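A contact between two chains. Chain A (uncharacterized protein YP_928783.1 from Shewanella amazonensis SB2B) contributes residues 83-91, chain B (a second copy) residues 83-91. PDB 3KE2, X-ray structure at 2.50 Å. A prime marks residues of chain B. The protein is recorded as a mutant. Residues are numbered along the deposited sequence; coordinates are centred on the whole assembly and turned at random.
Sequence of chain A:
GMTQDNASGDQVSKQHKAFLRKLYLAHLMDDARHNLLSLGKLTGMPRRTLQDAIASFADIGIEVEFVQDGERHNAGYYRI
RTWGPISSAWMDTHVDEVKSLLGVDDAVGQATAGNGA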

# COMPACT_ATOMS: atom_id res chain seq x y z
N TRP A 83 -10.94 1.67 -3.70
CA TRP A 83 -9.80 1.31 -2.86
C TRP A 83 -8.76 0.56 -3.66
O TRP A 83 -7.61 0.46 -3.25
CB TRP A 83 -10.21 0.44 -1.69
CG TRP A 83 -10.86 1.18 -0.62
CD1 TRP A 83 -12.18 1.49 -0.52
CD2 TRP A 83 -10.24 1.70 0.56
NE1 TRP A 83 -12.41 2.18 0.64
CE2 TRP A 83 -11.23 2.33 1.32
CE3 TRP A 83 -8.92 1.69 1.04
CZ2 TRP A 83 -10.97 2.94 2.54
CZ3 TRP A 83 -8.65 2.31 2.27
CH2 TRP A 83 -9.68 2.93 3.00
N GLY A 84 -9.18 0.03 -4.81
CA GLY A 84 -8.30 -0.74 -5.67
C GLY A 84 -7.65 -1.91 -4.96
O GLY A 84 -8.33 -2.74 -4.37
N PRO A 85 -6.32 -1.96 -4.98
CA PRO A 85 -5.63 -3.11 -4.40
C PRO A 85 -5.60 -3.11 -2.87
O PRO A 85 -5.09 -4.09 -2.29
CB PRO A 85 -4.21 -2.93 -4.92
CG PRO A 85 -4.01 -1.48 -4.95
CD PRO A 85 -5.36 -0.91 -5.36
N ILE A 86 -6.11 -2.05 -2.25
CA ILE A 86 -6.09 -1.91 -0.80
C ILE A 86 -7.36 -2.44 -0.17
O ILE A 86 -8.49 -2.17 -0.61
CB ILE A 86 -5.92 -0.44 -0.38
CG1 ILE A 86 -4.67 0.16 -1.04
CG2 ILE A 86 -5.84 -0.30 1.12
CD1 ILE A 86 -3.43 -0.58 -0.80
N SER A 87 -7.17 -3.19 0.90
CA SER A 87 -8.24 -3.76 1.63
C SER A 87 -8.66 -2.79 2.72
O SER A 87 -7.92 -2.54 3.65
CB SER A 87 -7.79 -5.08 2.25
OG SER A 87 -8.83 -5.66 3.01
N SER A 88 -9.85 -2.23 2.58
CA SER A 88 -10.37 -1.30 3.57
C SER A 88 -10.61 -2.01 4.91
O SER A 88 -10.37 -1.43 5.96
CB SER A 88 -11.67 -0.68 3.08
OG SER A 88 -12.66 -1.67 2.95
N ALA A 89 -11.08 -3.26 4.87
CA ALA A 89 -11.36 -4.03 6.09
C ALA A 89 -10.14 -4.21 7.00
O ALA A 89 -10.26 -4.37 8.21
CB ALA A 89 -11.94 -5.39 5.72
N TRP A 90 -8.96 -4.20 6.40
CA TRP A 90 -7.72 -4.37 7.16
C TRP A 90 -7.53 -3.23 8.14
O TRP A 90 -7.25 -3.44 9.30
CB TRP A 90 -6.52 -4.46 6.22
CG TRP A 90 -5.25 -4.77 6.91
CD1 TRP A 90 -4.73 -5.99 7.14
CD2 TRP A 90 -4.31 -3.83 7.45
NE1 TRP A 90 -3.52 -5.88 7.79
CE2 TRP A 90 -3.25 -4.56 8.00
CE3 TRP A 90 -4.27 -2.44 7.51
CZ2 TRP A 90 -2.16 -3.95 8.62
CZ3 TRP A 90 -3.19 -1.83 8.12
CH2 TRP A 90 -2.14 -2.59 8.67
N MSE A 91 -7.68 -2.00 7.66
CA MSE A 91 -7.52 -0.85 8.55
C MSE A 91 -8.54 -0.93 9.72
O MSE A 91 -8.20 -0.57 10.86
CB MSE A 91 -7.64 0.48 7.79
CG MSE A 91 -7.37 1.64 8.70
SE MSE A 91 -5.54 1.65 9.34
CE MSE A 91 -5.82 2.18 11.08
N TRP B 83 -0.81 -11.13 3.22
CA TRP B 83 -0.89 -9.99 2.32
C TRP B 83 -1.23 -8.71 3.08
O TRP B 83 -1.12 -7.61 2.54
CB TRP B 83 -1.96 -10.22 1.26
CG TRP B 83 -1.59 -11.16 0.21
CD1 TRP B 83 -1.66 -12.51 0.27
CD2 TRP B 83 -1.12 -10.82 -1.09
NE1 TRP B 83 -1.25 -13.05 -0.94
CE2 TRP B 83 -0.91 -12.03 -1.78
CE3 TRP B 83 -0.86 -9.62 -1.74
CZ2 TRP B 83 -0.45 -12.06 -3.11
CZ3 TRP B 83 -0.41 -9.65 -3.05
CH2 TRP B 83 -0.21 -10.86 -3.72
N GLY B 84 -1.68 -8.86 4.32
CA GLY B 84 -2.05 -7.72 5.14
C GLY B 84 -3.08 -6.84 4.44
O GLY B 84 -4.12 -7.32 3.99
N PRO B 85 -2.78 -5.56 4.31
CA PRO B 85 -3.70 -4.63 3.70
C PRO B 85 -3.81 -4.72 2.18
O PRO B 85 -4.58 -3.97 1.58
CB PRO B 85 -3.11 -3.27 4.09
CG PRO B 85 -1.68 -3.50 4.17
CD PRO B 85 -1.46 -4.94 4.52
N ILE B 86 -3.03 -5.59 1.54
CA ILE B 86 -3.07 -5.71 0.10
C ILE B 86 -4.05 -6.81 -0.29
O ILE B 86 -4.05 -7.90 0.30
CB ILE B 86 -1.67 -6.00 -0.48
CG1 ILE B 86 -0.70 -4.88 -0.09
CG2 ILE B 86 -1.71 -6.16 -1.99
CD1 ILE B 86 -1.15 -3.48 -0.47
N SER B 87 -4.89 -6.53 -1.28
CA SER B 87 -5.86 -7.50 -1.73
C SER B 87 -5.25 -8.37 -2.80
O SER B 87 -4.98 -7.91 -3.92
CB SER B 87 -7.10 -6.80 -2.27
OG SER B 87 -8.04 -7.76 -2.75
N SER B 88 -5.02 -9.64 -2.48
CA SER B 88 -4.47 -10.57 -3.44
C SER B 88 -5.48 -10.85 -4.56
O SER B 88 -5.11 -11.26 -5.67
CB SER B 88 -4.08 -11.85 -2.75
OG SER B 88 -5.21 -12.48 -2.21
N ALA B 89 -6.76 -10.65 -4.27
CA ALA B 89 -7.81 -10.84 -5.25
C ALA B 89 -7.63 -9.83 -6.37
O ALA B 89 -7.60 -10.19 -7.55
CB ALA B 89 -9.19 -10.70 -4.60
N TRP B 90 -7.48 -8.57 -5.99
CA TRP B 90 -7.31 -7.48 -6.95
C TRP B 90 -6.27 -7.81 -7.99
O TRP B 90 -6.51 -7.69 -9.19
CB TRP B 90 -6.90 -6.19 -6.25
CG TRP B 90 -6.87 -4.98 -7.15
CD1 TRP B 90 -7.90 -4.12 -7.40
CD2 TRP B 90 -5.75 -4.49 -7.91
NE1 TRP B 90 -7.50 -3.13 -8.27
CE2 TRP B 90 -6.19 -3.33 -8.60
CE3 TRP B 90 -4.42 -4.92 -8.09
CZ2 TRP B 90 -5.35 -2.60 -9.45
CZ3 TRP B 90 -3.59 -4.19 -8.92
CH2 TRP B 90 -4.06 -3.04 -9.59
N MSE B 91 -5.09 -8.23 -7.53
CA MSE B 91 -4.02 -8.53 -8.46
C MSE B 91 -4.44 -9.64 -9.45
O MSE B 91 -4.08 -9.57 -10.64
CB MSE B 91 -2.71 -8.89 -7.73
CG MSE B 91 -1.57 -9.10 -8.73
SE MSE B 91 -1.10 -7.44 -9.61
CE MSE B 91 -0.61 -8.07 -11.34

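Symmetric pairing of two identical segments often joins a very short piece of backbone pairing to apolar packing by side chains in and near it, and the contact between residues 83-91 of these two chains is a compact example. At its apolar centre Ile86 meets its own counterpart, the CD1 atoms of Ile86 and Ile86′ lying 3.7 Å apart. The CA-to-CB bond of each isoleucine points away from the other chain, yet with chi1 and chi2 both in the m well the end of the side chain comes nearer. A long, branched hydrocarbon suits such a buried place, because it can reach its partner and leaves no polar group unsatisfied.

The proline and tryptophan packing comes next, and it occurs twice. Trp90 and Trp90′, both with chi1 in t and chi2 at 90°, direct their CA-to-CB bonds toward the partner and lay an indole face over its turn. Pro85 CB lies 3.7 Å from Trp90′ CD2, and Pro85′ CB 3.6 Å from Trp90 CD2; in both cases the proline CH group sits over the ring face in a CH-pi contact. The electron-rich indole face and the slightly polarised C-H bonds of proline are well matched. The backbone joins in, with Gly84 C 3.3 Å from Trp90′ CD1 and Gly84′ C at the same distance from Trp90 CD1. Each proline loses 84 Å² to the partner stretch, out of 481 Å² buried in all.

A type II′ turn from Trp83 to Ile86, repeated in chain B, presents Gly84 and Pro85 to the indole of the other chain. It is closed by Ile86 N donating to Trp83 O at 3.1 Å. Gly84 has a phi of 56°, which favours glycine, and an ideal CB there would fall 2.3 Å from Pro85 CD. The ring of Pro85 fixes its own phi near the observed -76°.

Polar pairing runs along the backbones, which form a single bridge at Ile86 and Ile86′, their CA atoms 4.9 Å apart. Ser87′ N donates to Pro85 O at 2.6 Å, and Ser87 N to Pro85′ O at 2.8 Å, both nearly linear. Proline has no amide hydrogen to give, but its carbonyl remains a full acceptor. The same oxygens receive weaker CA-H contacts, Ile86 CA to Pro85′ O and Ile86′ CA to Pro85 O, each 3.5 Å. At the outer edge Ser87′ combines two roles: while its amide crosses to chain A, its OG accepts a weak capping bond from Trp90′ N at 3.4 Å, at the start of the helix that carries the packing indole.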